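Local coordinates for protein B-agarase (Saccharophagus degradans, PDB 4BQ2) that hydrolyses agarose as a family 50 exo-beta-agarase, a glycoside hydrolase from a marine bacterium, at residues A[37-48]-A[176-185]; A[84-93]-A[164-174]. One frame throughout, in Å; residues are numbered along the deposited sequence.

How the contacts relate
Both contacts are antiparallel strand pairs within the agarase CBM-like domain, on the same side of the chain's centre, with their own centres about 16 Å apart. Along the chain the order is 37-48, 84-93, 164-174, 176-185, so contact 2 is nested inside the loop that contact 1 closes; strands 166-174 and 180-191 are consecutive strands of the chain. Side chains of the two pairs pack together: M44 SD lies 3.4 Å from V173 CG2, and V182 CG2 lies 3.7 Å from F86 CZ. This packing is consistent with the two pairs lying in facing layers of a beta-sandwich, with the calcium ion at the far end of contact 1.

Contact 1: residues A[37-48]-A[176-185]; sequences SKGLKLAMQSKQ and AMHDKTVIID. With CA (calcium ion), chain K.
A calcium site closes one end of this antiparallel strand pair of the CBM-like domain. S37 OG, the K38 carbonyl oxygen (2.3 Å from the calcium ion) and both carboxylate oxygens of D185 bind the metal; D7, E9 and a water complete the shell. D185 CG stands anti to the backbone N, which places the carboxylate beside S37 and K38, where OD1 and OD2 both bind the ion in bidentate fashion. OD2 also hydrogen-bonds to Y29.

From the L40-I184 pair to the L42-V182 pair the ladder is regular: the L42 N to V182 O bond is 2.8 Å long and nearly straight at 175°. On one face L42 CB rests against V182 CG2 at 3.8 Å. On the other, the extended K41 chain crosses I183 obliquely, its CG 3.6 Å from I183 CD1, while K41 CE touches T181 CG2.

Past M44 the contact is carried by polar side chains. S46 OG donates to the H178 carbonyl oxygen over 2.7 Å, in the carbonyl plane and on a lone pair, and receives a weak bond from K180 N. Its torsion, chi1 48°, sets OG between its own backbone N and carbonyl carbon, where it meets both H178 O and K180 N. D179 OD1 accepts from K47 N at 3.0 Å on its anti side, 21° out of the carboxylate plane. Water 1 bridges M44 O and K180 O by donating to both, and also bonds T181 OG1. K180 NZ forms a salt bridge with E631. The whole is an antiparallel beta ladder with a calcium site joining its strands at one end.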
loop_
_atom_site.group_PDB
_atom_site.type_symbol
_atom_site.label_atom_id
_atom_site.label_comp_id
_atom_site.label_asym_id
_atom_site.label_seq_id
_atom_site.Cartn_x
_atom_site.Cartn_y
_atom_site.Cartn_z
ATOM N N SER A 37 -20.080 -21.003 26.242
ATOM C CA SER A 37 -21.164 -21.044 25.281
ATOM C C SER A 37 -20.701 -21.979 24.188
ATOM O O SER A 37 -19.525 -22.240 24.095
ATOM C CB SER A 37 -21.410 -19.654 24.720
ATOM O OG SER A 37 -22.601 -19.619 23.941
ATOM N N LYS A 38 -21.611 -22.511 23.381
ATOM C CA LYS A 38 -21.192 -23.257 22.198
ATOM C C LYS A 38 -20.808 -22.296 21.068
ATOM O O LYS A 38 -21.579 -21.406 20.745
ATOM C CB LYS A 38 -22.315 -24.185 21.727
ATOM C CG LYS A 38 -22.821 -25.163 22.762
ATOM C CD LYS A 38 -22.083 -26.474 22.768
ATOM C CE LYS A 38 -23.049 -27.617 23.078
ATOM N NZ LYS A 38 -24.215 -27.183 23.886
ATOM N N GLY A 39 -19.632 -22.490 20.471
ATOM C CA GLY A 39 -19.186 -21.655 19.357
ATOM C C GLY A 39 -18.695 -22.497 18.170
ATOM O O GLY A 39 -18.512 -23.708 18.286
ATOM N N LEU A 40 -18.543 -21.845 17.028
ATOM C CA LEU A 40 -17.979 -22.502 15.852
ATOM C C LEU A 40 -16.471 -22.369 15.873
ATOM O O LEU A 40 -15.919 -21.246 15.733
ATOM C CB LEU A 40 -18.530 -21.877 14.586
ATOM C CG LEU A 40 -18.012 -22.514 13.287
ATOM C CD1 LEU A 40 -18.717 -23.828 13.006
ATOM C CD2 LEU A 40 -18.276 -21.517 12.179
ATOM N N LYS A 41 -15.810 -23.511 15.997
ATOM C CA LYS A 41 -14.368 -23.571 15.977
ATOM C C LYS A 41 -13.917 -23.744 14.523
ATOM O O LYS A 41 -14.298 -24.712 13.863
ATOM C CB LYS A 41 -13.844 -24.724 16.836
ATOM C CG LYS A 41 -12.318 -24.800 16.817
ATOM C CD LYS A 41 -11.795 -26.008 17.554
ATOM C CE LYS A 41 -10.276 -26.016 17.449
ATOM N NZ LYS A 41 -9.663 -26.845 18.528
ATOM N N LEU A 42 -13.143 -22.786 14.016
ATOM C CA LEU A 42 -12.784 -22.800 12.591
ATOM C C LEU A 42 -11.271 -22.961 12.488
ATOM O O LEU A 42 -10.523 -22.034 12.825
ATOM C CB LEU A 42 -13.296 -21.539 11.893
ATOM C CG LEU A 42 -12.996 -21.415 10.385
ATOM C CD1 LEU A 42 -13.796 -22.457 9.583
ATOM C CD2 LEU A 42 -13.269 -20.007 9.861
ATOM N N ALA A 43 -10.818 -24.143 12.052
ATOM C CA ALA A 43 -9.403 -24.426 12.013
ATOM C C ALA A 43 -8.965 -24.420 10.537
ATOM O O ALA A 43 -9.319 -25.329 9.775
ATOM C CB ALA A 43 -9.096 -25.748 12.706
ATOM N N MET A 44 -8.271 -23.338 10.149
ATOM C CA MET A 44 -7.891 -23.069 8.753
ATOM C C MET A 44 -6.521 -23.646 8.473
ATOM O O MET A 44 -5.586 -23.499 9.264
ATOM C CB MET A 44 -7.927 -21.544 8.448
ATOM C CG MET A 44 -9.357 -20.964 8.430
ATOM S SD MET A 44 -9.480 -19.195 8.786
ATOM C CE MET A 44 -9.235 -19.228 10.549
ATOM N N GLN A 45 -6.416 -24.332 7.345
ATOM C CA GLN A 45 -5.166 -24.866 6.866
ATOM C C GLN A 45 -4.491 -23.765 6.028
ATOM O O GLN A 45 -4.243 -23.919 4.819
ATOM C CB GLN A 45 -5.436 -26.157 6.077
ATOM C CG GLN A 45 -5.835 -27.348 6.972
ATOM C CD GLN A 45 -7.273 -27.297 7.492
ATOM O OE1 GLN A 45 -8.253 -27.335 6.718
ATOM N NE2 GLN A 45 -7.410 -27.221 8.801
ATOM N N SER A 46 -4.196 -22.641 6.693
ATOM C CA SER A 46 -3.724 -21.442 6.014
ATOM C C SER A 46 -2.203 -21.440 5.896
ATOM O O SER A 46 -1.644 -20.561 5.256
ATOM C CB SER A 46 -4.249 -20.179 6.753
ATOM O OG SER A 46 -4.027 -20.293 8.159
ATOM N N LYS A 47 -1.507 -22.385 6.518
ATOM C CA LYS A 47 -0.098 -22.538 6.133
ATOM C C LYS A 47 -0.009 -23.107 4.702
ATOM O O LYS A 47 0.731 -22.560 3.869
ATOM C CB LYS A 47 0.717 -23.378 7.123
ATOM C CG LYS A 47 2.204 -23.453 6.738
ATOM C CD LYS A 47 3.026 -24.182 7.786
ATOM C CE LYS A 47 4.493 -24.226 7.356
ATOM N NZ LYS A 47 5.349 -24.073 8.565
ATOM N N GLN A 48 -0.772 -24.166 4.408
ATOM C CA GLN A 48 -0.650 -24.852 3.093
ATOM C C GLN A 48 -1.406 -24.135 1.972
ATOM O O GLN A 48 -1.017 -24.219 0.814
ATOM C CB GLN A 48 -1.116 -26.324 3.144
ATOM C CG GLN A 48 -0.185 -27.275 3.899
ATOM C CD GLN A 48 1.254 -27.242 3.376
ATOM O OE1 GLN A 48 1.505 -27.369 2.160
ATOM N NE2 GLN A 48 2.211 -27.048 4.296
ATOM N N ALA A 176 -1.435 -16.508 4.608
ATOM C CA ALA A 176 -0.818 -16.659 5.904
ATOM C C ALA A 176 0.468 -17.496 5.825
ATOM O O ALA A 176 0.710 -18.210 4.813
ATOM C CB ALA A 176 -1.818 -17.300 6.868
ATOM N N MET A 177 1.291 -17.401 6.869
ATOM C CA MET A 177 2.480 -18.247 7.013
ATOM C C MET A 177 2.256 -19.351 8.011
ATOM O O MET A 177 3.110 -20.217 8.158
ATOM C CB MET A 177 3.674 -17.423 7.455
ATOM C CG MET A 177 4.059 -16.309 6.476
ATOM S SD MET A 177 4.815 -16.949 4.959
ATOM C CE MET A 177 3.463 -16.801 3.822
ATOM N N HIS A 178 1.098 -19.326 8.679
ATOM C CA HIS A 178 0.773 -20.280 9.742
ATOM C C HIS A 178 -0.690 -20.665 9.625
ATOM O O HIS A 178 -1.514 -19.860 9.165
ATOM C CB HIS A 178 0.932 -19.627 11.119
ATOM C CG HIS A 178 2.265 -18.999 11.359
ATOM N ND1 HIS A 178 3.421 -19.732 11.486
ATOM C CD2 HIS A 178 2.614 -17.708 11.567
ATOM C CE1 HIS A 178 4.433 -18.919 11.739
ATOM N NE2 HIS A 178 3.970 -17.684 11.787
ATOM N N ASP A 179 -1.025 -21.855 10.104
ATOM C CA ASP A 179 -2.418 -22.226 10.339
ATOM C C ASP A 179 -2.982 -21.287 11.397
ATOM O O ASP A 179 -2.315 -21.026 12.384
ATOM C CB ASP A 179 -2.501 -23.664 10.882
ATOM C CG ASP A 179 -2.192 -24.710 9.810
ATOM O OD1 ASP A 179 -2.225 -24.364 8.609
ATOM O OD2 ASP A 179 -1.957 -25.874 10.180
ATOM N N LYS A 180 -4.185 -20.781 11.150
ATOM C CA LYS A 180 -4.919 -19.896 12.045
ATOM C C LYS A 180 -6.191 -20.647 12.530
ATOM O O LYS A 180 -6.828 -21.374 11.774
ATOM C CB LYS A 180 -5.346 -18.591 11.326
ATOM C CG LYS A 180 -4.202 -17.744 10.741
ATOM C CD LYS A 180 -3.113 -17.490 11.778
ATOM C CE LYS A 180 -1.908 -16.671 11.248
ATOM N NZ LYS A 180 -2.341 -15.303 10.797
ATOM N N THR A 181 -6.561 -20.464 13.785
ATOM C CA THR A 181 -7.790 -21.098 14.327
ATOM C C THR A 181 -8.559 -20.048 15.146
ATOM O O THR A 181 -7.955 -19.353 15.974
ATOM C CB THR A 181 -7.444 -22.299 15.235
ATOM O OG1 THR A 181 -6.658 -23.244 14.496
ATOM C CG2 THR A 181 -8.740 -23.010 15.785
ATOM N N VAL A 182 -9.863 -19.935 14.901
ATOM C CA VAL A 182 -10.688 -19.007 15.642
ATOM C C VAL A 182 -11.900 -19.736 16.216
ATOM O O VAL A 182 -12.233 -20.845 15.770
ATOM C CB VAL A 182 -11.179 -17.838 14.755
ATOM C CG1 VAL A 182 -9.990 -17.015 14.248
ATOM C CG2 VAL A 182 -12.062 -18.352 13.604
ATOM N N ILE A 183 -12.545 -19.096 17.205
ATOM C CA ILE A 183 -13.888 -19.484 17.622
ATOM C C ILE A 183 -14.768 -18.299 17.287
ATOM O O ILE A 183 -14.423 -17.159 17.601
ATOM C CB ILE A 183 -14.017 -19.746 19.145
ATOM C CG1 ILE A 183 -12.915 -20.657 19.659
ATOM C CG2 ILE A 183 -15.381 -20.340 19.486
ATOM C CD1 ILE A 183 -12.872 -22.003 18.980
ATOM N N ILE A 184 -15.901 -18.572 16.660
ATOM C CA ILE A 184 -16.873 -17.567 16.248
ATOM C C ILE A 184 -18.191 -17.894 16.963
ATOM O O ILE A 184 -18.578 -19.062 17.051
ATOM C CB ILE A 184 -17.090 -17.601 14.725
ATOM C CG1 ILE A 184 -15.777 -17.244 13.960
ATOM C CG2 ILE A 184 -18.237 -16.675 14.311
ATOM C CD1 ILE A 184 -15.828 -17.573 12.476
ATOM N N ASP A 185 -18.882 -16.878 17.461
ATOM C CA ASP A 185 -20.189 -17.105 18.102
ATOM C C ASP A 185 -21.063 -15.885 17.918
ATOM O O ASP A 185 -20.553 -14.775 17.650
ATOM C CB ASP A 185 -19.977 -17.480 19.572
ATOM C CG ASP A 185 -21.225 -18.096 20.210
ATOM O OD1 ASP A 185 -22.228 -18.317 19.494
ATOM O OD2 ASP A 185 -21.220 -18.311 21.440
HETATM CA CA CA K . -23.180 -19.854 21.379
HETATM O O HOH W 1 -5.801 -24.169 11.950
HETATM O O HOH W 2 2.301 -20.415 4.039
HETATM O O HOH W 3 -1.790 -25.929 6.557
HETATM O O HOH W 4 -24.492 -18.448 22.188
#

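Contact 2: residues A[84-93]-A[164-174]; sequences TQFYLDVTDQ and SGIAKISLSVQ
F86 presents a ring face to L171: L171 CB sits 3.9 Å from the ring centroid and 13° off its normal, a CH-pi contact, with the two side chains crossing at about a right angle. The S172 carbonyl oxygen approaches the same ring at its edge, 3.4 Å from F86 CD1. On the opposite side of the ladder the amide of Q174 stacks on the Y87 ring, the planes 18° apart and Q174 NE2 3.6 Å from Y87 CG. That amide is held in position because Q174 NE2 also donates to S172 OG (2.9 Å), which lies in the amide plane. L88 CD1 reaches both L171 CD2 and I169 CG2, continuing the apolar face to V90 and I166.

Near the other end, A167 and K168 both face T91, a classic beta bulge: T91 O accepts from A167 N and, at 3.2 Å, from K168 N. Past it, Q93 N bonds to G165 O.

Water 6 lies among Y87 O, D89 OD2, S170 OG and S172 OG, while D89 OD1 bonds to T99. The chemistry thus divides by face: L88, V90, I169 and L171, with the F86 ring against L171, pack into the buried apolar interior, whereas the face of D89, S170 and S172 gathers polar groups round one water, which probably cannot donate to all of them at once.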
loop_
_atom_site.group_PDB
_atom_site.type_symbol
_atom_site.label_atom_id
_atom_site.label_comp_id
_atom_site.label_asym_id
_atom_site.label_seq_id
_atom_site.Cartn_x
_atom_site.Cartn_y
_atom_site.Cartn_z
ATOM N N THR A 84 -5.045 -13.602 14.111
ATOM C CA THR A 84 -5.666 -13.860 12.827
ATOM C C THR A 84 -6.217 -12.567 12.263
ATOM O O THR A 84 -6.975 -11.877 12.938
ATOM C CB THR A 84 -6.876 -14.847 13.009
ATOM O OG1 THR A 84 -6.431 -16.027 13.664
ATOM C CG2 THR A 84 -7.504 -15.199 11.668
ATOM N N GLN A 85 -5.852 -12.233 11.029
ATOM C CA GLN A 85 -6.469 -11.108 10.339
ATOM C C GLN A 85 -7.576 -11.697 9.452
ATOM O O GLN A 85 -7.296 -12.445 8.495
ATOM C CB GLN A 85 -5.459 -10.302 9.506
ATOM C CG GLN A 85 -6.154 -9.235 8.656
ATOM C CD GLN A 85 -5.216 -8.414 7.812
ATOM O OE1 GLN A 85 -3.999 -8.666 7.782
ATOM N NE2 GLN A 85 -5.776 -7.464 7.054
ATOM N N PHE A 86 -8.829 -11.398 9.798
ATOM C CA PHE A 86 -9.964 -11.796 9.001
ATOM C C PHE A 86 -10.311 -10.716 7.984
ATOM O O PHE A 86 -10.344 -9.499 8.321
ATOM C CB PHE A 86 -11.204 -12.006 9.907
ATOM C CG PHE A 86 -11.514 -13.433 10.187
ATOM C CD1 PHE A 86 -11.177 -14.446 9.254
ATOM C CD2 PHE A 86 -12.190 -13.790 11.350
ATOM C CE1 PHE A 86 -11.514 -15.777 9.498
ATOM C CE2 PHE A 86 -12.520 -15.110 11.605
ATOM C CZ PHE A 86 -12.164 -16.111 10.685
ATOM N N TYR A 87 -10.597 -11.163 6.760
ATOM C CA TYR A 87 -11.229 -10.338 5.755
ATOM C C TYR A 87 -12.699 -10.673 5.772
ATOM O O TYR A 87 -13.050 -11.847 5.661
ATOM C CB TYR A 87 -10.631 -10.628 4.382
ATOM C CG TYR A 87 -9.207 -10.110 4.249
ATOM C CD1 TYR A 87 -8.134 -10.899 4.623
ATOM C CD2 TYR A 87 -8.960 -8.832 3.767
ATOM C CE1 TYR A 87 -6.810 -10.435 4.511
ATOM C CE2 TYR A 87 -7.654 -8.346 3.649
ATOM C CZ TYR A 87 -6.591 -9.155 4.026
ATOM O OH TYR A 87 -5.303 -8.666 3.890
ATOM N N LEU A 88 -13.551 -9.660 5.976
ATOM C CA LEU A 88 -14.978 -9.853 5.942
ATOM C C LEU A 88 -15.458 -9.263 4.612
ATOM O O LEU A 88 -15.292 -8.065 4.387
ATOM C CB LEU A 88 -15.646 -9.154 7.143
ATOM C CG LEU A 88 -17.166 -9.008 6.984
ATOM C CD1 LEU A 88 -17.843 -10.364 7.186
ATOM C CD2 LEU A 88 -17.735 -7.931 7.940
ATOM N N ASP A 89 -15.991 -10.121 3.742
ATOM C CA ASP A 89 -16.553 -9.693 2.468
ATOM C C ASP A 89 -18.025 -10.025 2.512
ATOM O O ASP A 89 -18.399 -11.153 2.807
ATOM C CB ASP A 89 -15.908 -10.467 1.317
ATOM C CG ASP A 89 -14.445 -10.071 1.095
ATOM O OD1 ASP A 89 -14.223 -9.051 0.423
ATOM O OD2 ASP A 89 -13.538 -10.783 1.603
ATOM N N VAL A 90 -18.853 -9.026 2.223
ATOM C CA VAL A 90 -20.287 -9.192 2.249
ATOM C C VAL A 90 -20.758 -8.840 0.843
ATOM O O VAL A 90 -20.451 -7.764 0.339
ATOM C CB VAL A 90 -20.937 -8.275 3.314
ATOM C CG1 VAL A 90 -22.450 -8.414 3.306
ATOM C CG2 VAL A 90 -20.396 -8.609 4.705
ATOM N N THR A 91 -21.453 -9.787 0.203
ATOM C CA THR A 91 -21.894 -9.659 -1.197
ATOM C C THR A 91 -23.427 -9.634 -1.285
ATOM O O THR A 91 -24.104 -10.415 -0.606
ATOM C CB THR A 91 -21.306 -10.803 -2.056
ATOM O OG1 THR A 91 -19.878 -10.771 -1.950
ATOM C CG2 THR A 91 -21.655 -10.637 -3.539
ATOM N N ASP A 92 -23.970 -8.687 -2.045
ATOM C CA ASP A 92 -25.415 -8.615 -2.214
ATOM C C ASP A 92 -25.846 -9.323 -3.500
ATOM O O ASP A 92 -25.020 -9.790 -4.286
ATOM C CB ASP A 92 -25.970 -7.181 -2.071
ATOM C CG ASP A 92 -25.615 -6.259 -3.234
ATOM O OD1 ASP A 92 -25.344 -6.709 -4.384
ATOM O OD2 ASP A 92 -25.618 -5.037 -2.998
ATOM N N GLN A 93 -27.151 -9.415 -3.696
ATOM C CA GLN A 93 -27.711 -10.185 -4.804
ATOM C C GLN A 93 -27.387 -9.638 -6.177
ATOM O O GLN A 93 -27.610 -10.324 -7.173
ATOM C CB GLN A 93 -29.227 -10.284 -4.653
ATOM C CG GLN A 93 -29.972 -8.979 -4.795
ATOM C CD GLN A 93 -31.415 -9.139 -4.371
ATOM O OE1 GLN A 93 -31.937 -10.256 -4.340
ATOM N NE2 GLN A 93 -32.048 -8.042 -3.978
ATOM N N SER A 164 -31.893 -5.505 0.719
ATOM C CA SER A 164 -33.048 -6.361 0.416
ATOM C C SER A 164 -32.605 -7.734 -0.072
ATOM O O SER A 164 -33.392 -8.678 -0.035
ATOM C CB SER A 164 -34.026 -5.681 -0.560
ATOM O OG SER A 164 -33.460 -5.504 -1.859
ATOM N N GLY A 165 -31.335 -7.864 -0.486
ATOM C CA GLY A 165 -30.786 -9.173 -0.820
ATOM C C GLY A 165 -29.318 -9.454 -0.502
ATOM O O GLY A 165 -28.472 -9.406 -1.390
ATOM N N ILE A 166 -29.006 -9.785 0.753
ATOM C CA ILE A 166 -27.638 -10.176 1.120
ATOM C C ILE A 166 -27.408 -11.658 0.801
ATOM O O ILE A 166 -28.055 -12.530 1.371
ATOM C CB ILE A 166 -27.307 -9.826 2.614
ATOM C CG1 ILE A 166 -27.421 -8.308 2.863
ATOM C CG2 ILE A 166 -25.950 -10.400 3.058
ATOM C CD1 ILE A 166 -26.671 -7.420 1.885
ATOM N N ALA A 167 -26.463 -11.931 -0.095
ATOM C CA ALA A 167 -26.303 -13.265 -0.671
ATOM C C ALA A 167 -25.167 -14.071 -0.076
ATOM O O ALA A 167 -25.182 -15.298 -0.128
ATOM C CB ALA A 167 -26.138 -13.184 -2.194
ATOM N N LYS A 168 -24.162 -13.397 0.474
ATOM C CA LYS A 168 -23.028 -14.138 0.952
ATOM C C LYS A 168 -22.274 -13.345 2.004
ATOM O O LYS A 168 -22.136 -12.129 1.884
ATOM C CB LYS A 168 -22.112 -14.472 -0.210
ATOM C CG LYS A 168 -20.885 -15.271 0.169
ATOM C CD LYS A 168 -19.899 -15.298 -0.982
ATOM C CE LYS A 168 -19.826 -16.656 -1.594
ATOM N NZ LYS A 168 -18.461 -16.756 -2.202
ATOM N N ILE A 169 -21.825 -14.053 3.034
ATOM C CA ILE A 169 -21.000 -13.448 4.071
ATOM C C ILE A 169 -19.771 -14.324 4.235
ATOM O O ILE A 169 -19.855 -15.492 4.627
ATOM C CB ILE A 169 -21.743 -13.311 5.417
ATOM C CG1 ILE A 169 -22.930 -12.361 5.258
ATOM C CG2 ILE A 169 -20.791 -12.820 6.512
ATOM C CD1 ILE A 169 -23.847 -12.348 6.460
ATOM N N SER A 170 -18.617 -13.741 3.957
ATOM C CA SER A 170 -17.390 -14.503 3.942
ATOM C C SER A 170 -16.421 -13.988 5.003
ATOM O O SER A 170 -16.266 -12.784 5.134
ATOM C CB SER A 170 -16.765 -14.337 2.548
ATOM O OG SER A 170 -15.472 -14.837 2.568
ATOM N N LEU A 171 -15.829 -14.901 5.776
ATOM C CA LEU A 171 -14.688 -14.603 6.641
ATOM C C LEU A 171 -13.495 -15.427 6.173
ATOM O O LEU A 171 -13.543 -16.645 6.183
ATOM C CB LEU A 171 -14.996 -14.904 8.115
ATOM C CG LEU A 171 -15.879 -13.883 8.857
ATOM C CD1 LEU A 171 -16.289 -14.429 10.217
ATOM C CD2 LEU A 171 -15.209 -12.528 9.032
ATOM N N SER A 172 -12.417 -14.762 5.767
ATOM C CA SER A 172 -11.287 -15.478 5.202
ATOM C C SER A 172 -9.945 -15.063 5.783
ATOM O O SER A 172 -9.762 -13.918 6.199
ATOM C CB SER A 172 -11.223 -15.352 3.675
ATOM O OG SER A 172 -11.214 -13.981 3.223
ATOM N N VAL A 173 -9.015 -16.011 5.729
ATOM C CA VAL A 173 -7.616 -15.802 6.045
ATOM C C VAL A 173 -6.795 -16.030 4.771
ATOM O O VAL A 173 -6.891 -17.108 4.164
ATOM C CB VAL A 173 -7.207 -16.761 7.165
ATOM C CG1 VAL A 173 -5.697 -16.924 7.252
ATOM C CG2 VAL A 173 -7.784 -16.306 8.506
ATOM N N GLN A 174 -5.974 -15.043 4.389
ATOM C CA GLN A 174 -5.329 -14.994 3.063
ATOM C C GLN A 174 -3.804 -14.914 3.158
ATOM O O GLN A 174 -3.276 -14.127 3.956
ATOM C CB GLN A 174 -5.870 -13.786 2.290
ATOM C CG GLN A 174 -7.375 -13.874 2.086
ATOM C CD GLN A 174 -8.001 -12.677 1.390
ATOM O OE1 GLN A 174 -7.337 -11.871 0.712
ATOM N NE2 GLN A 174 -9.303 -12.553 1.563
HETATM O O HOH W 5 -5.553 -13.068 6.552
HETATM O O HOH W 6 -13.724 -12.805 3.093
HETATM O O HOH W 7 -35.092 -7.453 -3.732
#